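Local coordinates for heme-binding protein A (Haemophilus parasuis 29755, PDB 3TPA), which probably binds glutathione in the periplasm as the solute-binding component of a transport system, despite a name that refers to heme, at residues A[147-152]-A[452-457]; A[351-356]-A[382-387]; A[216-221]-A[508-513]; A[304-309]-A[479-484]. The protein carries 1 engineered substitution. All coordinates share one frame; numbering follows the deposited sequence.

Contact 4 is buried and contact 2 partly so, and both belong to the same six-stranded mixed sheet: contact 2 pairs two of its strands at one border, while contact 4 packs the end of helix 298-306 against strand 478-491 further across. Their centres lie about 22 Å apart. Contacts 1 and 3 are partly buried and use loops and turns, with waters bridging the segments. The chemistry follows the place: a ladder of backbone bonds in contact 2, aromatic and methyl packing in contact 4, a hydroxyl and an N-H on carbonyls at a helix end and the turn after it in contact 1, and isoleucine packing beside bridging waters in contact 3. Contacts 2 and 3 are farthest apart, their centres about 55 Å from each other.

Contact 1 (A[147-152]-A[452-457]); sequences NKPNTP and AAQIQD. Engineered in segment 452-457: Ile455 (natural residue Thr). Unlike the reference sequence in segment 452-457: Ala453 (reference Val).
Thr151 holds the turn at the end of helix 443-453 with two bonds, one from its backbone and one from its side chain. Its N-H points almost straight at Ala453 O, with N to O 2.8 Å and an angle of 171° at the hydrogen. Its hydroxyl donates to Ile455 O, with OG1 to O 2.7 Å; here the donor stands well above the carbonyl plane. OG1 lies beside the backbone N and anti to the carbonyl carbon (chi1 -55°), while CG2 takes the place anti to N and also comes near Ile455 O. Ile455 is an engineered residue, but it takes this bond through its backbone carbonyl. Ala453 O receives a second, softer approach from Asn150 CA at 3.4 Å.

Next to this polar pair, Pro149 rests on the aliphatic part of Gln454: CB meets Gln454 CG at 3.7 Å, and that same CG lies 3.3 Å from Pro149 O. Waters complete the margins. One links Lys148 NZ to Gln454 OE1. Two others tie Gln456 NE2 to Thr151, one donating to OG1 and the other to the backbone O, so the amide's hydrogen bonds to the threonine run through water.

Farther out, Asp457 N-caps helix 458-475, and its OD2 is hydrogen-bonded to Thr460 OG1. Arg461 of that helix touches Thr151 and Pro152 and donates from NE to Ala452 O. The contact thus joins the loop between strand 141-146 and helix 153-156 to the turn between helices 443-453 and 458-475, with Asp420 of helix 420-427 touching Pro152 and Ala453.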
loop_
_atom_site.group_PDB
_atom_site.type_symbol
_atom_site.label_atom_id
_atom_site.label_comp_id
_atom_site.label_asym_id
_atom_site.label_seq_id
_atom_site.Cartn_x
_atom_site.Cartn_y
_atom_site.Cartn_z
ATOM N N ASN A 147 16.684 15.426 4.914
ATOM C CA ASN A 147 16.729 16.808 4.463
ATOM C C ASN A 147 15.730 17.682 5.215
ATOM O O ASN A 147 15.979 18.855 5.417
ATOM C CB ASN A 147 16.472 16.884 2.962
ATOM C CG ASN A 147 17.646 16.390 2.154
ATOM O OD1 ASN A 147 18.798 16.574 2.534
ATOM N ND2 ASN A 147 17.364 15.770 1.031
ATOM N N LYS A 148 14.594 17.112 5.607
ATOM C CA LYS A 148 13.660 17.815 6.478
ATOM C C LYS A 148 12.922 16.799 7.323
ATOM O O LYS A 148 12.947 15.625 7.007
ATOM C CB LYS A 148 12.699 18.719 5.690
ATOM C CG LYS A 148 11.803 18.027 4.677
ATOM C CD LYS A 148 11.079 19.055 3.789
ATOM C CE LYS A 148 10.039 19.854 4.565
ATOM N NZ LYS A 148 9.378 20.905 3.733
ATOM N N PRO A 149 12.295 17.241 8.423
ATOM C CA PRO A 149 11.656 16.255 9.297
ATOM C C PRO A 149 10.518 15.577 8.576
ATOM O O PRO A 149 9.813 16.221 7.792
ATOM C CB PRO A 149 11.113 17.104 10.449
ATOM C CG PRO A 149 11.945 18.353 10.428
ATOM C CD PRO A 149 12.240 18.603 8.987
ATOM N N ASN A 150 10.346 14.288 8.841
ATOM C CA ASN A 150 9.310 13.526 8.195
ATOM C C ASN A 150 8.931 12.342 9.064
ATOM O O ASN A 150 9.554 11.293 8.987
ATOM C CB ASN A 150 9.789 13.021 6.834
ATOM C CG ASN A 150 8.721 12.262 6.101
ATOM O OD1 ASN A 150 8.631 11.040 6.202
ATOM N ND2 ASN A 150 7.895 12.982 5.356
ATOM N N THR A 151 7.913 12.513 9.896
ATOM C CA THR A 151 7.525 11.454 10.823
ATOM C C THR A 151 7.219 10.081 10.178
ATOM O O THR A 151 7.555 9.036 10.743
ATOM C CB THR A 151 6.360 11.904 11.696
ATOM O OG1 THR A 151 6.736 13.121 12.347
ATOM C CG2 THR A 151 6.022 10.842 12.738
ATOM N N PRO A 152 6.582 10.077 9.003
ATOM C CA PRO A 152 6.262 8.793 8.350
ATOM C C PRO A 152 7.493 7.978 7.956
ATOM O O PRO A 152 7.385 6.788 7.677
ATOM C CB PRO A 152 5.514 9.231 7.092
ATOM C CG PRO A 152 4.886 10.526 7.471
ATOM C CD PRO A 152 5.938 11.209 8.315
ATOM N N ALA A 452 1.830 18.349 11.038
ATOM C CA ALA A 452 1.583 16.959 11.404
ATOM C C ALA A 452 2.665 16.023 10.887
ATOM O O ALA A 452 3.032 15.075 11.562
ATOM C CB ALA A 452 0.204 16.508 10.912
ATOM N N ALA A 453 3.159 16.280 9.684
ATOM C CA ALA A 453 4.268 15.502 9.116
ATOM C C ALA A 453 5.600 15.693 9.819
ATOM O O ALA A 453 6.546 14.928 9.598
ATOM C CB ALA A 453 4.434 15.841 7.649
ATOM N N GLN A 454 5.694 16.747 10.623
ATOM C CA GLN A 454 6.957 17.136 11.255
ATOM C C GLN A 454 6.917 17.055 12.776
ATOM O O GLN A 454 7.855 17.466 13.451
ATOM C CB GLN A 454 7.392 18.537 10.756
ATOM C CG GLN A 454 7.834 18.404 9.279
ATOM C CD GLN A 454 7.624 19.641 8.419
ATOM O OE1 GLN A 454 6.854 19.610 7.441
ATOM N NE2 GLN A 454 8.335 20.706 8.735
ATOM N N ILE A 455 5.818 16.514 13.294
ATOM C CA ILE A 455 5.640 16.288 14.726
ATOM C C ILE A 455 5.677 14.791 14.981
ATOM O O ILE A 455 5.079 14.033 14.233
ATOM C CB ILE A 455 4.270 16.774 15.210
ATOM C CG1 ILE A 455 4.034 18.215 14.800
ATOM C CG2 ILE A 455 4.145 16.610 16.707
ATOM C CD1 ILE A 455 5.204 19.075 14.997
ATOM N N GLN A 456 6.356 14.380 16.050
ATOM C CA GLN A 456 6.558 12.964 16.358
ATOM C C GLN A 456 5.390 12.328 17.104
ATOM O O GLN A 456 4.972 11.212 16.791
ATOM C CB GLN A 456 7.803 12.790 17.232
ATOM C CG GLN A 456 9.099 12.876 16.470
ATOM C CD GLN A 456 9.307 11.670 15.598
ATOM O OE1 GLN A 456 9.213 10.531 16.062
ATOM N NE2 GLN A 456 9.572 11.905 14.325
ATOM N N ASP A 457 4.902 13.029 18.119
ATOM C CA ASP A 457 3.947 12.470 19.056
ATOM C C ASP A 457 2.669 12.004 18.373
ATOM O O ASP A 457 2.027 12.764 17.651
ATOM C CB ASP A 457 3.617 13.486 20.144
ATOM C CG ASP A 457 2.682 12.929 21.183
ATOM O OD1 ASP A 457 3.094 11.974 21.866
ATOM O OD2 ASP A 457 1.556 13.449 21.329
HETATM O O HOH W 1 7.109 21.918 5.282
HETATM O O HOH W 2 9.442 14.174 12.538
HETATM O O HOH W 3 9.355 9.108 12.691
#

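Contact 2 (A[351-356]-A[382-387]); sequences FETEIW and IGVKAK
Gly383 O is gripped from opposite faces of its carbonyl plane, by Phe351 N at 3.2 Å and by Lys385 NZ at 3.0 Å; the bond from Phe351 N is long and bent, 136° at the hydrogen. It lies at the start of a parallel strand pair closing a beta-alpha-beta unit, strand 351-356, helix 368-381 and strand 384-389. Gly383, with positive phi, is the C-prime residue of the Schellman motif that ends the helix.

Beyond it the ladder alternates between the strands: Lys385 N to Phe351 O, Thr353 N to Lys385 O, Lys387 N to Thr353 O, and Ile355 N to Lys387 O. The third of these is longer, 3.2 Å from Lys387 N to Thr353 O. The short strand axes are turned 38° from parallel.

Phe351, Thr353, Val384 and Ala386 share one face. Val384 CG2 sits over the Phe351 ring, 4.3 Å from its centroid, while Thr353 CG2, set between the backbone N and the carbonyl carbon, touches both Val384 CG1 and Ala386 CB. Glu352, Glu354, Lys385 and Lys387 take the other face. There Trp356 NE1 donates to Glu354 OE1 at 3.2 Å; the oxygen lies close to the indole plane, but the N-H approaches from above the carboxylate plane.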
loop_
_atom_site.group_PDB
_atom_site.type_symbol
_atom_site.label_atom_id
_atom_site.label_comp_id
_atom_site.label_asym_id
_atom_site.label_seq_id
_atom_site.Cartn_x
_atom_site.Cartn_y
_atom_site.Cartn_z
ATOM N N PHE A 351 -26.758 22.355 -14.603
ATOM C CA PHE A 351 -25.758 22.652 -15.622
ATOM C C PHE A 351 -25.283 21.371 -16.323
ATOM O O PHE A 351 -25.672 20.272 -15.956
ATOM C CB PHE A 351 -24.570 23.398 -14.989
ATOM C CG PHE A 351 -23.902 22.641 -13.867
ATOM C CD1 PHE A 351 -22.825 21.809 -14.120
ATOM C CD2 PHE A 351 -24.357 22.761 -12.562
ATOM C CE1 PHE A 351 -22.208 21.113 -13.087
ATOM C CE2 PHE A 351 -23.747 22.062 -11.528
ATOM C CZ PHE A 351 -22.674 21.240 -11.794
ATOM N N GLU A 352 -24.446 21.521 -17.340
ATOM C CA GLU A 352 -23.910 20.362 -18.031
ATOM C C GLU A 352 -22.459 20.168 -17.623
ATOM O O GLU A 352 -21.736 21.131 -17.371
ATOM C CB GLU A 352 -24.006 20.521 -19.555
ATOM C CG GLU A 352 -25.417 20.746 -20.106
ATOM C CD GLU A 352 -25.393 21.097 -21.588
ATOM O OE1 GLU A 352 -24.515 21.889 -21.996
ATOM O OE2 GLU A 352 -26.234 20.574 -22.350
ATOM N N THR A 353 -22.033 18.916 -17.570
ATOM C CA THR A 353 -20.665 18.599 -17.166
ATOM C C THR A 353 -20.279 17.226 -17.723
ATOM O O THR A 353 -20.968 16.696 -18.588
ATOM C CB THR A 353 -20.498 18.664 -15.626
ATOM O OG1 THR A 353 -19.118 18.504 -15.284
ATOM C CG2 THR A 353 -21.331 17.579 -14.929
ATOM N N GLU A 354 -19.176 16.661 -17.244
ATOM C CA GLU A 354 -18.703 15.373 -17.725
ATOM C C GLU A 354 -18.215 14.521 -16.571
ATOM O O GLU A 354 -17.700 15.034 -15.582
ATOM C CB GLU A 354 -17.528 15.545 -18.692
ATOM C CG GLU A 354 -17.799 16.323 -19.960
ATOM C CD GLU A 354 -16.552 16.427 -20.834
ATOM O OE1 GLU A 354 -15.461 16.715 -20.291
ATOM O OE2 GLU A 354 -16.657 16.200 -22.061
ATOM N N ILE A 355 -18.371 13.212 -16.703
ATOM C CA ILE A 355 -17.763 12.283 -15.763
ATOM C C ILE A 355 -16.761 11.420 -16.524
ATOM O O ILE A 355 -17.138 10.605 -17.363
ATOM C CB ILE A 355 -18.796 11.382 -15.087
ATOM C CG1 ILE A 355 -19.757 12.198 -14.216
ATOM C CG2 ILE A 355 -18.098 10.310 -14.245
ATOM C CD1 ILE A 355 -21.036 11.433 -13.873
ATOM N N TRP A 356 -15.482 11.622 -16.240
ATOM C CA TRP A 356 -14.435 10.825 -16.847
ATOM C C TRP A 356 -14.380 9.432 -16.217
ATOM O O TRP A 356 -14.104 9.290 -15.025
ATOM C CB TRP A 356 -13.089 11.532 -16.705
ATOM C CG TRP A 356 -12.999 12.749 -17.584
ATOM C CD1 TRP A 356 -14.024 13.586 -17.928
ATOM C CD2 TRP A 356 -11.839 13.235 -18.267
ATOM N NE1 TRP A 356 -13.569 14.574 -18.764
ATOM C CE2 TRP A 356 -12.230 14.385 -18.986
ATOM C CE3 TRP A 356 -10.501 12.822 -18.329
ATOM C CZ2 TRP A 356 -11.333 15.124 -19.767
ATOM C CZ3 TRP A 356 -9.614 13.564 -19.093
ATOM C CH2 TRP A 356 -10.035 14.694 -19.806
ATOM N N ILE A 382 -31.274 15.899 -10.527
ATOM C CA ILE A 382 -31.209 17.242 -9.939
ATOM C C ILE A 382 -30.796 18.291 -10.962
ATOM O O ILE A 382 -30.415 19.397 -10.609
ATOM C CB ILE A 382 -30.296 17.327 -8.701
ATOM C CG1 ILE A 382 -28.825 17.134 -9.090
ATOM C CG2 ILE A 382 -30.734 16.329 -7.646
ATOM C CD1 ILE A 382 -27.862 17.470 -7.964
ATOM N N GLY A 383 -30.880 17.928 -12.236
ATOM C CA GLY A 383 -30.631 18.869 -13.309
ATOM C C GLY A 383 -29.184 18.982 -13.732
ATOM O O GLY A 383 -28.835 19.857 -14.521
ATOM N N VAL A 384 -28.330 18.110 -13.201
ATOM C CA VAL A 384 -26.926 18.094 -13.625
ATOM C C VAL A 384 -26.753 17.054 -14.729
ATOM O O VAL A 384 -26.860 15.847 -14.482
ATOM C CB VAL A 384 -25.961 17.762 -12.476
ATOM C CG1 VAL A 384 -24.552 17.498 -13.026
ATOM C CG2 VAL A 384 -25.939 18.878 -11.450
ATOM N N LYS A 385 -26.474 17.527 -15.942
ATOM C CA LYS A 385 -26.397 16.646 -17.100
ATOM C C LYS A 385 -24.953 16.289 -17.396
ATOM O O LYS A 385 -24.247 17.037 -18.073
ATOM C CB LYS A 385 -27.017 17.306 -18.326
ATOM C CG LYS A 385 -28.468 17.727 -18.145
ATOM C CD LYS A 385 -28.581 19.209 -17.815
ATOM C CE LYS A 385 -30.034 19.609 -17.589
ATOM N NZ LYS A 385 -30.152 20.948 -16.933
ATOM N N ALA A 386 -24.528 15.134 -16.903
ATOM C CA ALA A 386 -23.135 14.723 -17.001
ATOM C C ALA A 386 -22.968 13.577 -17.998
ATOM O O ALA A 386 -23.452 12.462 -17.774
ATOM C CB ALA A 386 -22.620 14.313 -15.621
ATOM N N LYS A 387 -22.290 13.861 -19.102
ATOM C CA LYS A 387 -21.964 12.853 -20.101
ATOM C C LYS A 387 -20.790 11.990 -19.631
ATOM O O LYS A 387 -19.806 12.508 -19.106
ATOM C CB LYS A 387 -21.606 13.546 -21.414
ATOM C CG LYS A 387 -21.535 12.619 -22.617
ATOM C CD LYS A 387 -21.345 13.409 -23.895
ATOM C CE LYS A 387 -21.406 12.514 -25.116
ATOM N NZ LYS A 387 -22.096 13.207 -26.239
#

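Contact 3 (A[216-221]-A[508-513])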
loop_
_atom_site.group_PDB
_atom_site.type_symbol
_atom_site.label_atom_id
_atom_site.label_comp_id
_atom_site.label_asym_id
_atom_site.label_seq_id
_atom_site.Cartn_x
_atom_site.Cartn_y
_atom_site.Cartn_z
ATOM N N ALA A 216 10.674 -20.869 12.863
ATOM C CA ALA A 216 9.259 -20.909 12.485
ATOM C C ALA A 216 8.633 -22.272 12.744
ATOM O O ALA A 216 9.318 -23.293 12.739
ATOM C CB ALA A 216 9.088 -20.551 11.025
ATOM N N ASP A 217 7.319 -22.286 12.948
ATOM C CA ASP A 217 6.621 -23.537 13.235
ATOM C C ASP A 217 6.533 -24.410 12.000
ATOM O O ASP A 217 6.546 -25.630 12.106
ATOM C CB ASP A 217 5.230 -23.276 13.821
ATOM C CG ASP A 217 5.284 -22.511 15.135
ATOM O OD1 ASP A 217 5.834 -23.051 16.119
ATOM O OD2 ASP A 217 4.770 -21.374 15.186
ATOM N N ILE A 218 6.453 -23.788 10.824
ATOM C CA ILE A 218 6.330 -24.543 9.573
ATOM C C ILE A 218 7.680 -24.829 8.913
ATOM O O ILE A 218 8.455 -23.912 8.629
ATOM C CB ILE A 218 5.421 -23.826 8.562
ATOM C CG1 ILE A 218 4.016 -23.683 9.134
ATOM C CG2 ILE A 218 5.368 -24.594 7.248
ATOM C CD1 ILE A 218 3.160 -22.699 8.379
ATOM N N GLU A 219 7.945 -26.100 8.638
ATOM C CA GLU A 219 9.240 -26.500 8.100
ATOM C C GLU A 219 9.430 -26.248 6.607
ATOM O O GLU A 219 10.545 -25.997 6.162
ATOM C CB GLU A 219 9.517 -27.975 8.418
ATOM C CG GLU A 219 10.009 -28.194 9.836
ATOM C CD GLU A 219 11.451 -27.759 10.018
ATOM O OE1 GLU A 219 11.844 -27.469 11.167
ATOM O OE2 GLU A 219 12.197 -27.717 9.012
ATOM N N ARG A 220 8.363 -26.353 5.817
ATOM C CA ARG A 220 8.466 -26.161 4.360
ATOM C C ARG A 220 7.286 -25.370 3.790
ATOM O O ARG A 220 6.118 -25.589 4.134
ATOM C CB ARG A 220 8.543 -27.498 3.602
ATOM C CG ARG A 220 9.920 -27.888 3.051
ATOM C CD ARG A 220 10.155 -29.398 3.186
ATOM N NE ARG A 220 9.881 -29.886 4.534
ATOM C CZ ARG A 220 9.592 -31.135 4.858
ATOM N NH1 ARG A 220 9.379 -31.426 6.127
ATOM N NH2 ARG A 220 9.521 -32.096 3.934
ATOM N N LEU A 221 7.625 -24.475 2.881
ATOM C CA LEU A 221 6.680 -23.578 2.265
ATOM C C LEU A 221 6.715 -23.844 0.766
ATOM O O LEU A 221 7.781 -23.791 0.147
ATOM C CB LEU A 221 7.115 -22.139 2.537
ATOM C CG LEU A 221 6.187 -21.098 3.151
ATOM C CD1 LEU A 221 5.507 -21.597 4.425
ATOM C CD2 LEU A 221 7.013 -19.825 3.428
ATOM N N TYR A 508 5.624 -16.697 8.862
ATOM C CA TYR A 508 6.237 -16.848 10.178
ATOM C C TYR A 508 5.149 -16.721 11.229
ATOM O O TYR A 508 4.248 -15.908 11.086
ATOM C CB TYR A 508 7.311 -15.784 10.429
ATOM C CG TYR A 508 8.030 -16.000 11.746
ATOM C CD1 TYR A 508 8.943 -17.051 11.897
ATOM C CD2 TYR A 508 7.775 -15.186 12.844
ATOM C CE1 TYR A 508 9.598 -17.263 13.100
ATOM C CE2 TYR A 508 8.421 -15.391 14.050
ATOM C CZ TYR A 508 9.332 -16.434 14.168
ATOM O OH TYR A 508 9.976 -16.640 15.361
ATOM N N GLY A 509 5.228 -17.512 12.289
ATOM C CA GLY A 509 4.195 -17.472 13.313
ATOM C C GLY A 509 2.964 -18.307 12.970
ATOM O O GLY A 509 2.072 -18.479 13.796
ATOM N N VAL A 510 2.914 -18.831 11.750
ATOM C CA VAL A 510 1.785 -19.662 11.324
ATOM C C VAL A 510 2.062 -21.152 11.570
ATOM O O VAL A 510 3.192 -21.625 11.416
ATOM C CB VAL A 510 1.438 -19.439 9.836
ATOM C CG1 VAL A 510 0.365 -20.422 9.370
ATOM C CG2 VAL A 510 0.986 -18.006 9.592
ATOM N N SER A 511 1.012 -21.882 11.943
ATOM C CA SER A 511 1.118 -23.313 12.212
ATOM C C SER A 511 -0.006 -24.097 11.539
ATOM O O SER A 511 -1.023 -23.517 11.157
ATOM C CB SER A 511 1.123 -23.580 13.722
ATOM O OG SER A 511 -0.029 -23.045 14.341
ATOM N N LEU A 512 0.188 -25.411 11.424
ATOM C CA LEU A 512 -0.726 -26.303 10.714
ATOM C C LEU A 512 -1.327 -27.422 11.595
ATOM O O LEU A 512 -0.600 -28.226 12.177
ATOM C CB LEU A 512 0.006 -26.935 9.521
ATOM C CG LEU A 512 0.630 -25.978 8.497
ATOM C CD1 LEU A 512 1.604 -26.711 7.602
ATOM C CD2 LEU A 512 -0.436 -25.280 7.661
ATOM N N LYS A 513 -2.656 -27.472 11.667
ATOM C CA LYS A 513 -3.361 -28.505 12.432
ATOM C C LYS A 513 -3.359 -29.844 11.706
ATOM O O LYS A 513 -2.911 -29.942 10.558
ATOM C CB LYS A 513 -4.811 -28.092 12.714
ATOM C CG LYS A 513 -4.968 -27.007 13.769
ATOM C CD LYS A 513 -6.425 -26.877 14.212
ATOM C CE LYS A 513 -7.281 -26.157 13.176
ATOM N NZ LYS A 513 -8.741 -26.327 13.438
HETATM O O HOH W 4 6.498 -19.561 14.168
HETATM O O HOH W 5 5.782 -20.666 10.935
#
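Ile218 makes the close part of this contact, laying its CG1-CD1 branch against the backbone and side chain of Val510. CG1 and CD1 each come to 3.2 Å from Val510 O, and CD1 also meets Val510 CG1 at 3.7 Å. Because CG1 lies anti to the carbonyl carbon (chi1 -61°), this branch also reaches Leu512, whose CG is 4.1 Å from Ile218 CG1. A second apolar touch brings Ala216 CB to Tyr508 CD1 at 3.6 Å; the tyrosine hydroxyl goes elsewhere, to Gly214 O.

The Asp217 side is looser and wetter. Its CB approaches Val510 O and Ser511 CB, but its carboxylate is linked to the other segment just weakly, through a water. That water donates to Asp217 OD2 at 2.7 Å and accepts from Asp217 N, with a weak bond from Gly509 N; it also sits above one face of the Tyr508 ring, toward the rim. Another accepts from Ile218 N and donates to Val510 O, bridging the backbones.

Leu10 of strand 9-14 touches both Ile218 and Val510, joining the lead-in to strand 220-225 to the C-terminal segment, whose strand 511-512 pairs with strand 494-495.

Contact 4 (A[304-309]-A[479-484])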
loop_
_atom_site.group_PDB
_atom_site.type_symbol
_atom_site.label_atom_id
_atom_site.label_comp_id
_atom_site.label_asym_id
_atom_site.label_seq_id
_atom_site.Cartn_x
_atom_site.Cartn_y
_atom_site.Cartn_z
ATOM N N ALA A 304 -23.667 -2.206 -5.744
ATOM C CA ALA A 304 -23.600 -2.614 -7.150
ATOM C C ALA A 304 -22.193 -2.942 -7.647
ATOM O O ALA A 304 -21.993 -3.909 -8.383
ATOM C CB ALA A 304 -24.204 -1.542 -8.031
ATOM N N VAL A 305 -21.222 -2.124 -7.263
ATOM C CA VAL A 305 -19.878 -2.234 -7.821
ATOM C C VAL A 305 -18.979 -3.293 -7.160
ATOM O O VAL A 305 -18.298 -4.041 -7.850
ATOM C CB VAL A 305 -19.175 -0.877 -7.792
ATOM C CG1 VAL A 305 -17.698 -1.016 -8.181
ATOM C CG2 VAL A 305 -19.905 0.100 -8.704
ATOM N N TYR A 306 -18.973 -3.353 -5.828
ATOM C CA TYR A 306 -18.002 -4.203 -5.126
ATOM C C TYR A 306 -18.514 -5.596 -4.781
ATOM O O TYR A 306 -17.769 -6.427 -4.270
ATOM C CB TYR A 306 -17.465 -3.509 -3.869
ATOM C CG TYR A 306 -16.680 -2.247 -4.169
ATOM C CD1 TYR A 306 -15.291 -2.234 -4.144
ATOM C CD2 TYR A 306 -17.339 -1.062 -4.464
ATOM C CE1 TYR A 306 -14.579 -1.059 -4.425
ATOM C CE2 TYR A 306 -16.655 0.090 -4.745
ATOM C CZ TYR A 306 -15.279 0.098 -4.723
ATOM O OH TYR A 306 -14.616 1.281 -5.006
ATOM N N GLN A 307 -19.790 -5.831 -5.054
ATOM C CA GLN A 307 -20.400 -7.135 -4.823
ATOM C C GLN A 307 -19.992 -7.734 -3.477
ATOM O O GLN A 307 -19.644 -8.929 -3.392
ATOM C CB GLN A 307 -20.034 -8.084 -5.960
ATOM C CG GLN A 307 -20.482 -7.579 -7.322
ATOM C CD GLN A 307 -20.174 -8.558 -8.433
ATOM O OE1 GLN A 307 -20.953 -9.470 -8.703
ATOM N NE2 GLN A 307 -19.031 -8.375 -9.083
ATOM N N GLY A 308 -20.028 -6.901 -2.440
ATOM C CA GLY A 308 -19.707 -7.294 -1.080
ATOM C C GLY A 308 -18.275 -6.993 -0.665
ATOM O O GLY A 308 -17.968 -6.911 0.526
ATOM N N GLY A 309 -17.389 -6.834 -1.644
ATOM C CA GLY A 309 -15.974 -6.636 -1.362
ATOM C C GLY A 309 -15.573 -5.186 -1.215
ATOM O O GLY A 309 -14.560 -4.749 -1.762
ATOM N N ILE A 479 -15.398 13.487 -3.563
ATOM C CA ILE A 479 -16.451 12.786 -2.848
ATOM C C ILE A 479 -15.976 11.364 -2.596
ATOM O O ILE A 479 -16.057 10.517 -3.479
ATOM C CB ILE A 479 -17.736 12.755 -3.695
ATOM C CG1 ILE A 479 -18.201 14.178 -4.030
ATOM C CG2 ILE A 479 -18.847 11.982 -2.988
ATOM C CD1 ILE A 479 -19.172 14.267 -5.189
ATOM N N PRO A 480 -15.462 11.091 -1.388
ATOM C CA PRO A 480 -15.084 9.711 -1.063
ATOM C C PRO A 480 -16.312 8.822 -1.080
ATOM O O PRO A 480 -17.355 9.249 -0.598
ATOM C CB PRO A 480 -14.564 9.830 0.376
ATOM C CG PRO A 480 -14.081 11.288 0.475
ATOM C CD PRO A 480 -15.170 12.012 -0.273
ATOM N N PHE A 481 -16.209 7.618 -1.634
ATOM C CA PHE A 481 -17.322 6.675 -1.520
ATOM C C PHE A 481 -16.998 5.241 -1.063
ATOM O O PHE A 481 -17.871 4.566 -0.532
ATOM C CB PHE A 481 -18.187 6.666 -2.796
ATOM C CG PHE A 481 -17.462 6.196 -4.041
ATOM C CD1 PHE A 481 -17.291 4.839 -4.292
ATOM C CD2 PHE A 481 -16.990 7.120 -4.979
ATOM C CE1 PHE A 481 -16.636 4.397 -5.442
ATOM C CE2 PHE A 481 -16.336 6.693 -6.144
ATOM C CZ PHE A 481 -16.154 5.320 -6.368
ATOM N N ALA A 482 -15.770 4.762 -1.256
ATOM C CA ALA A 482 -15.482 3.379 -0.874
ATOM C C ALA A 482 -14.039 3.112 -0.496
ATOM O O ALA A 482 -13.105 3.773 -0.982
ATOM C CB ALA A 482 -15.888 2.427 -1.989
ATOM N N HIS A 483 -13.874 2.144 0.390
ATOM C CA HIS A 483 -12.610 1.458 0.549
ATOM C C HIS A 483 -12.838 0.027 0.068
ATOM O O HIS A 483 -13.914 -0.535 0.265
ATOM C CB HIS A 483 -12.190 1.414 2.017
ATOM C CG HIS A 483 -12.278 2.739 2.717
ATOM N ND1 HIS A 483 -11.450 3.789 2.410
ATOM C CD2 HIS A 483 -13.092 3.166 3.705
ATOM C CE1 HIS A 483 -11.741 4.820 3.192
ATOM N NE2 HIS A 483 -12.728 4.467 3.989
ATOM N N SER A 484 -11.845 -0.575 -0.571
ATOM C CA SER A 484 -12.035 -1.967 -0.984
ATOM C C SER A 484 -11.800 -2.849 0.234
ATOM O O SER A 484 -11.217 -2.404 1.231
ATOM C CB SER A 484 -11.075 -2.341 -2.111
ATOM O OG SER A 484 -9.767 -2.548 -1.592
#
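Tyr306 reaches from the end of helix 298-306 to strand 478-491, where Phe481 and Ala482 form a classic beta bulge opposite Ala272 of strand 261-276. CB points toward the strand, and chi1 of -64° places CG beside the backbone N and anti to the carbonyl carbon. Along the ring, CE1 passes Ser484 at 4.4 Å from its CA, a loose approach. On the other side of the ring, CE2 comes to 3.7 Å from Ala482 CB. The methyl then follows the ring outward, 3.6 Å from CZ, approaching obliquely. At the tip, OH is 3.5 Å from Ala482 CB and 3.7 Å from Phe481 CE1. That phenyl carbon lies near the plane of the tyrosine ring, at its edge, and the two side chains cross at about a right angle. The hydroxyl's polar partner is Ser364 O, a hydrogen bond that satisfies the buried hydroxyl.

Phe481 also touches Ile301 of the same helix and Thr371 of helix 368-381. Ser484 instead turns its hydroxyl to Asn270 ND2.

After Tyr306 the chain leaves the helix by a type I' turn through Gln307 and Gly308, both with positive phi, and Gly309 comes back alongside the strand to pair with Ile485. The turn is closed by Gly309 N donating to Tyr306 O at 2.7 Å, while Gly309 O lies 3.8 Å from Ser484 CA.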